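Local coordinates for alpha-1,3-glucanase (Bacillus circulans, PDB 5ZRU), which probably hydrolyses alpha-1,3-glucan as a GH 87-type glucanase, this piece being its catalytic unit, and carries bound calcium and zinc ions, at residues A49-Y63 against I156-F170. Numbering follows the deposited sequence.
Sequences ASGQRYIALPSNGSY and IQKSGADSLEYGVDF. With CA (calcium ion), chain M.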
ATOM      1  N   ALA A  49     -14.260   1.455  -2.953  1.00  8.02           N
ATOM      2  CA  ALA A  49     -14.197   2.852  -2.541  1.00  8.48           C
ATOM      3  C   ALA A  49     -14.024   2.958  -1.029  1.00 10.22           C
ATOM      4  O   ALA A  49     -14.468   2.087  -0.273  1.00 10.46           O
ATOM      5  CB  ALA A  49     -15.467   3.595  -2.962  1.00  9.20           C
ATOM      6  N   SER A  50     -13.374   4.038  -0.577  1.00 10.62           N
ATOM      7  CA  SER A  50     -13.284   4.244   0.864  1.00 10.73           C
ATOM      8  C   SER A  50     -14.692   4.328   1.445  1.00 15.30           C
ATOM      9  O   SER A  50     -15.591   4.950   0.863  1.00 12.00           O
ATOM     10  CB  SER A  50     -12.478   5.505   1.205  1.00 15.76           C
ATOM     11  OG  SER A  50     -13.165   6.675   0.779  1.00 23.20           O
ATOM     12  N   GLY A  51     -14.903   3.640   2.564  1.00 12.51           N
ATOM     13  CA  GLY A  51     -16.221   3.591   3.164  1.00 13.04           C
ATOM     14  C   GLY A  51     -17.268   2.924   2.293  1.00 16.46           C
ATOM     15  O   GLY A  51     -18.466   3.050   2.569  1.00 12.26           O
ATOM     16  N   GLN A  52     -16.821   2.208   1.248  1.00 11.53           N
ATOM     17  CA  GLN A  52     -17.700   1.515   0.301  1.00 12.80           C
ATOM     18  C   GLN A  52     -18.726   2.464  -0.323  1.00 11.64           C
ATOM     19  O   GLN A  52     -19.873   2.091  -0.584  1.00 12.47           O
ATOM     20  CB  GLN A  52     -18.382   0.314   0.961  1.00 16.07           C
ATOM     21  CG  GLN A  52     -17.374  -0.719   1.505  1.00 12.75           C
ATOM     22  CD  GLN A  52     -16.778  -0.301   2.842  1.00 10.78           C
ATOM     23  OE1 GLN A  52     -17.501   0.100   3.764  1.00 14.69           O
ATOM     24  NE2 GLN A  52     -15.461  -0.388   2.952  1.00 13.54           N
ATOM     25  N   ARG A  53     -18.303   3.703  -0.577  1.00 10.89           N
ATOM     26  CA  ARG A  53     -19.165   4.733  -1.143  1.00 11.70           C
ATOM     27  C   ARG A  53     -18.324   5.651  -2.018  1.00 12.36           C
ATOM     28  O   ARG A  53     -17.233   6.042  -1.619  1.00  9.26           O
ATOM     29  CB  ARG A  53     -19.836   5.569  -0.045  1.00 17.14           C
ATOM     30  CG  ARG A  53     -20.826   4.813   0.814  1.00 23.98           C
ATOM     31  CD  ARG A  53     -21.026   5.505   2.148  1.00 25.21           C
ATOM     32  NE  ARG A  53     -21.764   6.754   2.007  1.00 26.97           N
ATOM     33  CZ  ARG A  53     -23.088   6.825   1.902  1.00 33.05           C
ATOM     34  NH1 ARG A  53     -23.814   5.714   1.907  1.00 32.07           N
ATOM     35  NH2 ARG A  53     -23.686   8.002   1.779  1.00 26.39           N
ATOM     36  N   TYR A  54     -18.827   5.999  -3.201  1.00 12.12           N
ATOM     37  CA  TYR A  54     -18.163   7.007  -4.018  1.00 11.64           C
ATOM     38  C   TYR A  54     -19.210   7.730  -4.853  1.00 12.67           C
ATOM     39  O   TYR A  54     -20.378   7.338  -4.890  1.00 13.80           O
ATOM     40  CB  TYR A  54     -17.068   6.395  -4.907  1.00 10.20           C
ATOM     41  CG  TYR A  54     -17.567   5.561  -6.076  1.00  9.33           C
ATOM     42  CD1 TYR A  54     -17.955   4.229  -5.897  1.00  9.07           C
ATOM     43  CD2 TYR A  54     -17.622   6.094  -7.361  1.00 10.55           C
ATOM     44  CE1 TYR A  54     -18.386   3.449  -6.984  1.00 11.71           C
ATOM     45  CE2 TYR A  54     -18.053   5.327  -8.450  1.00 11.21           C
ATOM     46  CZ  TYR A  54     -18.431   4.005  -8.252  1.00 12.52           C
ATOM     47  OH  TYR A  54     -18.850   3.246  -9.326  1.00 14.61           O
ATOM     48  N   ILE A  55     -18.780   8.808  -5.510  1.00 11.36           N
ATOM     49  CA  ILE A  55     -19.661   9.612  -6.354  1.00 11.04           C
ATOM     50  C   ILE A  55     -19.412   9.228  -7.804  1.00 12.66           C
ATOM     51  O   ILE A  55     -18.295   9.373  -8.317  1.00 12.16           O
ATOM     52  CB  ILE A  55     -19.441  11.119  -6.139  1.00 12.79           C
ATOM     53  CG1 ILE A  55     -19.683  11.489  -4.681  1.00 18.17           C
ATOM     54  CG2 ILE A  55     -20.368  11.929  -7.049  1.00 12.09           C
ATOM     55  CD1 ILE A  55     -18.600  12.373  -4.118  1.00 23.21           C
ATOM     56  N   ALA A  56     -20.453   8.746  -8.472  1.00 11.31           N
ATOM     57  CA  ALA A  56     -20.375   8.462  -9.895  1.00 11.01           C
ATOM     58  C   ALA A  56     -20.691   9.724 -10.688  1.00 13.91           C
ATOM     59  O   ALA A  56     -21.648  10.444 -10.371  1.00 11.53           O
ATOM     60  CB  ALA A  56     -21.333   7.333 -10.277  1.00 12.41           C
ATOM     61  N   LEU A  57     -19.869   9.991 -11.710  1.00 12.22           N
ATOM     62  CA  LEU A  57     -20.060  11.066 -12.678  1.00 12.16           C
ATOM     63  C   LEU A  57     -20.363  10.438 -14.037  1.00 13.76           C
ATOM     64  O   LEU A  57     -19.464  10.264 -14.874  1.00 14.04           O
ATOM     65  CB  LEU A  57     -18.819  11.962 -12.748  1.00 13.10           C
ATOM     66  CG  LEU A  57     -18.273  12.438 -11.395  1.00 14.19           C
ATOM     67  CD1 LEU A  57     -17.014  13.287 -11.575  1.00 12.98           C
ATOM     68  CD2 LEU A  57     -19.334  13.199 -10.619  1.00 13.80           C
ATOM     69  N   PRO A  58     -21.616  10.053 -14.285  1.00 13.71           N
ATOM     70  CA  PRO A  58     -21.905   9.254 -15.481  1.00 17.56           C
ATOM     71  C   PRO A  58     -21.997  10.058 -16.759  1.00 15.98           C
ATOM     72  O   PRO A  58     -21.838   9.476 -17.839  1.00 18.43           O
ATOM     73  CB  PRO A  58     -23.262   8.603 -15.158  1.00 17.06           C
ATOM     74  CG  PRO A  58     -23.523   8.888 -13.719  1.00 18.57           C
ATOM     75  CD  PRO A  58     -22.769  10.123 -13.376  1.00 13.93           C
ATOM     76  N   SER A  59     -22.232  11.364 -16.681  1.00 12.00           N
ATOM     77  CA  SER A  59     -22.600  12.128 -17.859  1.00 12.74           C
ATOM     78  C   SER A  59     -22.041  13.534 -17.753  1.00 13.20           C
ATOM     79  O   SER A  59     -21.760  14.032 -16.663  1.00 14.00           O
ATOM     80  CB  SER A  59     -24.128  12.183 -18.029  1.00 14.37           C
ATOM     81  OG  SER A  59     -24.740  12.664 -16.841  1.00 14.50           O
ATOM     82  N   ASN A  60     -21.875  14.157 -18.914  1.00 14.81           N
ATOM     83  CA  ASN A  60     -21.506  15.558 -19.055  1.00 17.04           C
ATOM     84  C   ASN A  60     -22.270  16.439 -18.072  1.00 16.99           C
ATOM     85  O   ASN A  60     -23.507  16.437 -18.041  1.00 18.35           O
ATOM     86  CB  ASN A  60     -21.789  15.994 -20.500  1.00 16.15           C
ATOM     87  CG  ASN A  60     -21.265  17.389 -20.816  1.00 18.93           C
ATOM     88  OD1 ASN A  60     -20.527  17.986 -20.036  1.00 17.35           O
ATOM     89  ND2 ASN A  60     -21.644  17.906 -21.973  1.00 18.96           N
ATOM     90  N   GLY A  61     -21.531  17.171 -17.241  1.00 13.95           N
ATOM     91  CA  GLY A  61     -22.112  18.060 -16.251  1.00 15.19           C
ATOM     92  C   GLY A  61     -22.212  17.490 -14.849  1.00 15.67           C
ATOM     93  O   GLY A  61     -22.414  18.260 -13.897  1.00 13.20           O
ATOM     94  N   SER A  62     -22.086  16.170 -14.693  1.00 13.61           N
ATOM     95  CA  SER A  62     -22.088  15.563 -13.369  1.00 14.61           C
ATOM     96  C   SER A  62     -20.866  16.024 -12.588  1.00 13.61           C
ATOM     97  O   SER A  62     -19.757  16.076 -13.125  1.00 13.95           O
ATOM     98  CB  SER A  62     -22.077  14.035 -13.480  1.00 13.78           C
ATOM     99  OG  SER A  62     -23.160  13.560 -14.267  1.00 17.34           O
ATOM    100  N   TYR A  63     -21.056  16.342 -11.311  1.00 13.66           N
ATOM    101  CA  TYR A  63     -19.929  16.848 -10.544  1.00 12.21           C
ATOM    102  C   TYR A  63     -20.036  16.446  -9.081  1.00 14.79           C
ATOM    103  O   TYR A  63     -21.120  16.159  -8.562  1.00 15.82           O
ATOM    104  CB  TYR A  63     -19.815  18.373 -10.655  1.00 14.53           C
ATOM    105  CG  TYR A  63     -20.967  19.131 -10.022  1.00 16.19           C
ATOM    106  CD1 TYR A  63     -20.965  19.427  -8.664  1.00 17.00           C
ATOM    107  CD2 TYR A  63     -22.037  19.567 -10.789  1.00 18.62           C
ATOM    108  CE1 TYR A  63     -22.009  20.125  -8.078  1.00 21.05           C
ATOM    109  CE2 TYR A  63     -23.083  20.276 -10.218  1.00 21.53           C
ATOM    110  CZ  TYR A  63     -23.062  20.550  -8.863  1.00 23.44           C
ATOM    111  OH  TYR A  63     -24.098  21.246  -8.284  1.00 28.28           O
ATOM    112  N   ILE A 156     -15.030  18.749  -9.073  1.00 11.65           N
ATOM    113  CA  ILE A 156     -14.577  17.783 -10.069  1.00 12.31           C
ATOM    114  C   ILE A 156     -15.769  17.481 -10.966  1.00 10.26           C
ATOM    115  O   ILE A 156     -16.802  17.010 -10.487  1.00 11.86           O
ATOM    116  CB  ILE A 156     -14.054  16.495  -9.415  1.00  9.89           C
ATOM    117  CG1 ILE A 156     -13.007  16.795  -8.325  1.00 11.08           C
ATOM    118  CG2 ILE A 156     -13.504  15.554 -10.478  1.00 11.89           C
ATOM    119  CD1 ILE A 156     -11.814  17.615  -8.799  1.00 11.47           C
ATOM    120  N   GLN A 157     -15.639  17.735 -12.264  1.00 12.69           N
ATOM    121  CA  GLN A 157     -16.795  17.659 -13.146  1.00 10.41           C
ATOM    122  C   GLN A 157     -16.454  16.920 -14.432  1.00 12.44           C
ATOM    123  O   GLN A 157     -15.392  17.132 -15.026  1.00 13.11           O
ATOM    124  CB  GLN A 157     -17.324  19.072 -13.461  1.00 12.77           C
ATOM    125  CG  GLN A 157     -18.499  19.101 -14.441  1.00 11.92           C
ATOM    126  CD  GLN A 157     -19.178  20.456 -14.495  1.00 18.33           C
ATOM    127  OE1 GLN A 157     -19.412  21.088 -13.461  1.00 20.04           O
ATOM    128  NE2 GLN A 157     -19.491  20.915 -15.700  1.00 19.67           N
ATOM    129  N   LYS A 158     -17.366  16.050 -14.864  1.00 10.54           N
ATOM    130  CA  LYS A 158     -17.233  15.408 -16.162  1.00 11.04           C
ATOM    131  C   LYS A 158     -17.668  16.366 -17.268  1.00 13.29           C
ATOM    132  O   LYS A 158     -18.709  17.024 -17.162  1.00 14.27           O
ATOM    133  CB  LYS A 158     -18.063  14.130 -16.208  1.00 11.23           C
ATOM    134  CG  LYS A 158     -18.026  13.465 -17.568  1.00 11.60           C
ATOM    135  CD  LYS A 158     -18.843  12.186 -17.608  1.00 10.21           C
ATOM    136  CE  LYS A 158     -19.145  11.772 -19.063  1.00 13.35           C
ATOM    137  NZ  LYS A 158     -17.915  11.380 -19.844  1.00 11.66           N
ATOM    138  N   SER A 159     -16.878  16.436 -18.331  1.00 12.26           N
ATOM    139  CA  SER A 159     -17.134  17.348 -19.433  1.00 14.86           C
ATOM    140  C   SER A 159     -17.837  16.612 -20.568  1.00 14.58           C
ATOM    141  O   SER A 159     -18.274  15.465 -20.421  1.00 12.26           O
ATOM    142  CB  SER A 159     -15.822  17.969 -19.920  1.00 15.28           C
ATOM    143  OG  SER A 159     -15.075  17.028 -20.681  1.00 15.06           O
ATOM    144  N   GLY A 160     -17.928  17.272 -21.731  1.00 14.26           N
ATOM    145  CA  GLY A 160     -18.414  16.646 -22.942  1.00 12.58           C
ATOM    146  C   GLY A 160     -17.388  15.854 -23.711  1.00 16.25           C
ATOM    147  O   GLY A 160     -17.680  15.381 -24.814  1.00 14.70           O
ATOM    148  N   ALA A 161     -16.186  15.682 -23.147  1.00 13.02           N
ATOM    149  CA  ALA A 161     -15.083  15.067 -23.884  1.00 17.85           C
ATOM    150  C   ALA A 161     -15.395  13.639 -24.332  1.00 15.12           C
ATOM    151  O   ALA A 161     -15.032  13.244 -25.446  1.00 17.49           O
ATOM    152  CB  ALA A 161     -13.817  15.081 -23.028  1.00 15.10           C
ATOM    153  N   ASP A 162     -16.020  12.829 -23.477  1.00 13.45           N
ATOM    154  CA  ASP A 162     -16.183  11.420 -23.830  1.00 15.55           C
ATOM    155  C   ASP A 162     -17.468  10.875 -23.217  1.00 12.04           C
ATOM    156  O   ASP A 162     -18.199  11.588 -22.530  1.00 13.22           O
ATOM    157  CB  ASP A 162     -14.951  10.597 -23.403  1.00 13.75           C
ATOM    158  CG  ASP A 162     -14.730  10.586 -21.890  1.00 17.16           C
ATOM    159  OD1 ASP A 162     -15.704  10.414 -21.126  1.00 13.01           O
ATOM    160  OD2 ASP A 162     -13.562  10.732 -21.461  1.00 15.98           O
ATOM    161  N   SER A 163     -17.727   9.589 -23.476  1.00 13.71           N
ATOM    162  CA  SER A 163     -18.889   8.855 -22.990  1.00 14.01           C
ATOM    163  C   SER A 163     -18.629   8.088 -21.703  1.00 12.23           C
ATOM    164  O   SER A 163     -19.521   7.362 -21.243  1.00 14.60           O
ATOM    165  CB  SER A 163     -19.360   7.837 -24.040  1.00 16.50           C
ATOM    166  OG  SER A 163     -19.783   8.467 -25.224  1.00 25.47           O
ATOM    167  N   LEU A 164     -17.429   8.176 -21.139  1.00 11.77           N
ATOM    168  CA  LEU A 164     -17.062   7.284 -20.050  1.00 12.82           C
ATOM    169  C   LEU A 164     -17.683   7.751 -18.746  1.00 13.36           C
ATOM    170  O   LEU A 164     -17.773   8.953 -18.477  1.00 10.61           O
ATOM    171  CB  LEU A 164     -15.538   7.204 -19.904  1.00 11.90           C
ATOM    172  CG  LEU A 164     -14.735   6.838 -21.149  1.00 13.00           C
ATOM    173  CD1 LEU A 164     -13.236   6.771 -20.829  1.00 12.36           C
ATOM    174  CD2 LEU A 164     -15.223   5.531 -21.755  1.00 13.99           C
ATOM    175  N   GLU A 165     -18.117   6.792 -17.928  1.00 10.74           N
ATOM    176  CA  GLU A 165     -18.518   7.094 -16.566  1.00 13.25           C
ATOM    177  C   GLU A 165     -17.283   7.079 -15.681  1.00 11.63           C
ATOM    178  O   GLU A 165     -16.529   6.103 -15.671  1.00 11.60           O
ATOM    179  CB  GLU A 165     -19.554   6.097 -16.046  1.00 14.75           C
ATOM    180  CG  GLU A 165     -19.784   6.184 -14.531  1.00 19.91           C
ATOM    181  CD  GLU A 165     -21.020   5.420 -14.055  1.00 24.33           C
ATOM    182  OE1 GLU A 165     -21.969   5.261 -14.849  1.00 29.07           O
ATOM    183  OE2 GLU A 165     -21.048   4.982 -12.881  1.00 21.24           O
ATOM    184  N   TYR A 166     -17.076   8.166 -14.958  1.00 12.71           N
ATOM    185  CA  TYR A 166     -15.999   8.275 -13.989  1.00 11.06           C
ATOM    186  C   TYR A 166     -16.583   8.149 -12.589  1.00 13.77           C
ATOM    187  O   TYR A 166     -17.780   8.347 -12.371  1.00 13.93           O
ATOM    188  CB  TYR A 166     -15.277   9.622 -14.142  1.00  8.35           C
ATOM    189  CG  TYR A 166     -14.603   9.804 -15.473  1.00  9.84           C
ATOM    190  CD1 TYR A 166     -15.313  10.263 -16.572  1.00  9.71           C
ATOM    191  CD2 TYR A 166     -13.252   9.518 -15.634  1.00 11.67           C
ATOM    192  CE1 TYR A 166     -14.697  10.422 -17.797  1.00 11.66           C
ATOM    193  CE2 TYR A 166     -12.630   9.681 -16.848  1.00 10.79           C
ATOM    194  CZ  TYR A 166     -13.362  10.140 -17.929  1.00 10.19           C
ATOM    195  OH  TYR A 166     -12.746  10.299 -19.143  1.00 10.84           O
ATOM    196  N   GLY A 167     -15.739   7.796 -11.644  1.00 11.95           N
ATOM    197  CA  GLY A 167     -16.111   7.846 -10.240  1.00  8.58           C
ATOM    198  C   GLY A 167     -15.063   8.605  -9.457  1.00 11.51           C
ATOM    199  O   GLY A 167     -13.872   8.486  -9.731  1.00 11.59           O
ATOM    200  N   VAL A 168     -15.517   9.392  -8.485  1.00 10.32           N
ATOM    201  CA  VAL A 168     -14.602  10.101  -7.593  1.00 10.69           C
ATOM    202  C   VAL A 168     -14.862   9.642  -6.170  1.00  9.01           C
ATOM    203  O   VAL A 168     -15.978   9.786  -5.656  1.00 10.93           O
ATOM    204  CB  VAL A 168     -14.743  11.628  -7.706  1.00  9.94           C
ATOM    205  CG1 VAL A 168     -13.734  12.317  -6.799  1.00 10.29           C
ATOM    206  CG2 VAL A 168     -14.526  12.060  -9.148  1.00 13.35           C
ATOM    207  N   ASP A 169     -13.818   9.126  -5.518  1.00  8.99           N
ATOM    208  CA  ASP A 169     -13.897   8.690  -4.126  1.00  8.18           C
ATOM    209  C   ASP A 169     -13.628   9.859  -3.177  1.00 12.05           C
ATOM    210  O   ASP A 169     -14.496  10.247  -2.383  1.00 10.64           O
ATOM    211  CB  ASP A 169     -12.896   7.542  -3.910  1.00  8.16           C
ATOM    212  CG  ASP A 169     -13.074   6.825  -2.592  1.00 11.55           C
ATOM    213  OD1 ASP A 169     -13.986   7.182  -1.810  1.00 12.48           O
ATOM    214  OD2 ASP A 169     -12.273   5.895  -2.331  1.00 12.18           O
ATOM    215  N   PHE A 170     -12.440  10.453  -3.264  1.00 10.88           N
ATOM    216  CA  PHE A 170     -12.108  11.556  -2.369  1.00 11.90           C
ATOM    217  C   PHE A 170     -11.020  12.410  -3.002  1.00  9.13           C
ATOM    218  O   PHE A 170     -10.382  12.019  -3.979  1.00 10.84           O
ATOM    219  CB  PHE A 170     -11.660  11.060  -0.985  1.00 11.09           C
ATOM    220  CG  PHE A 170     -10.471  10.117  -1.013  1.00 11.49           C
ATOM    221  CD1 PHE A 170      -9.186  10.593  -1.226  1.00 11.91           C
ATOM    222  CD2 PHE A 170     -10.639   8.765  -0.767  1.00 10.36           C
ATOM    223  CE1 PHE A 170      -8.077   9.720  -1.246  1.00 11.25           C
ATOM    224  CE2 PHE A 170      -9.538   7.888  -0.772  1.00 10.46           C
ATOM    225  CZ  PHE A 170      -8.264   8.373  -1.011  1.00 12.55           C
TER
HETATM  226 CA    CA M 611     -15.702   7.062  -0.204  1.00 19.56          CA
HETATM  227  O   HOH W   1     -18.543   4.701 -11.583  1.00 18.32           O
HETATM  228  O   HOH W   2     -21.586   7.342 -19.488  1.00 26.53           O
HETATM  229  O   HOH W   3     -19.442  20.177 -18.358  1.00 30.68           O
HETATM  230  O   HOH W   4     -16.765   7.570   1.967  1.00 17.19           O
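The ring of Y54 sets its edge against the backbone of G167, CE2 lying 3.6 Å from the glycine CA, while water 1, at the ring edge and in its plane, links Y54 OH to E165 OE2. At F170 the ring edge is turned to S50 OG, and at Y166 it meets L57 O and, in plane, K158 NZ. The three rings belong to an antiparallel strand pair, 53-57 with 166-170, in the D1 part of the catalytic unit, whose family relationship is consistent with a galactose-binding-like beta-sandwich; I55 and L57 form hydrogen-bonded pairs with V168 and Y166. On the face shared by these side chains, L57 CD1 touches V168 CG2 at 3.7 Å. Beyond the pair, K158 shows how a buried lysine can close a loop. With CG anti to the backbone N (chi1 177°), its chain runs past L57 O and S59 before bending at the end, and NZ then hydrogen-bonds L164 O and D162 O and forms a salt bridge with D162 OD1. A methionine here would probably leave the D162 carboxylate without its charged mate and both carbonyls without this donor. At the other end, calcium joins both segments through S50 O and OG, backbone R53 O and D169 OD1, with water 4, D22 and T23 also bound. D169 OD2, also salt-bridged to R80, accepts S50 N on its syn side at 2.8 Å, nearly straight at 178°.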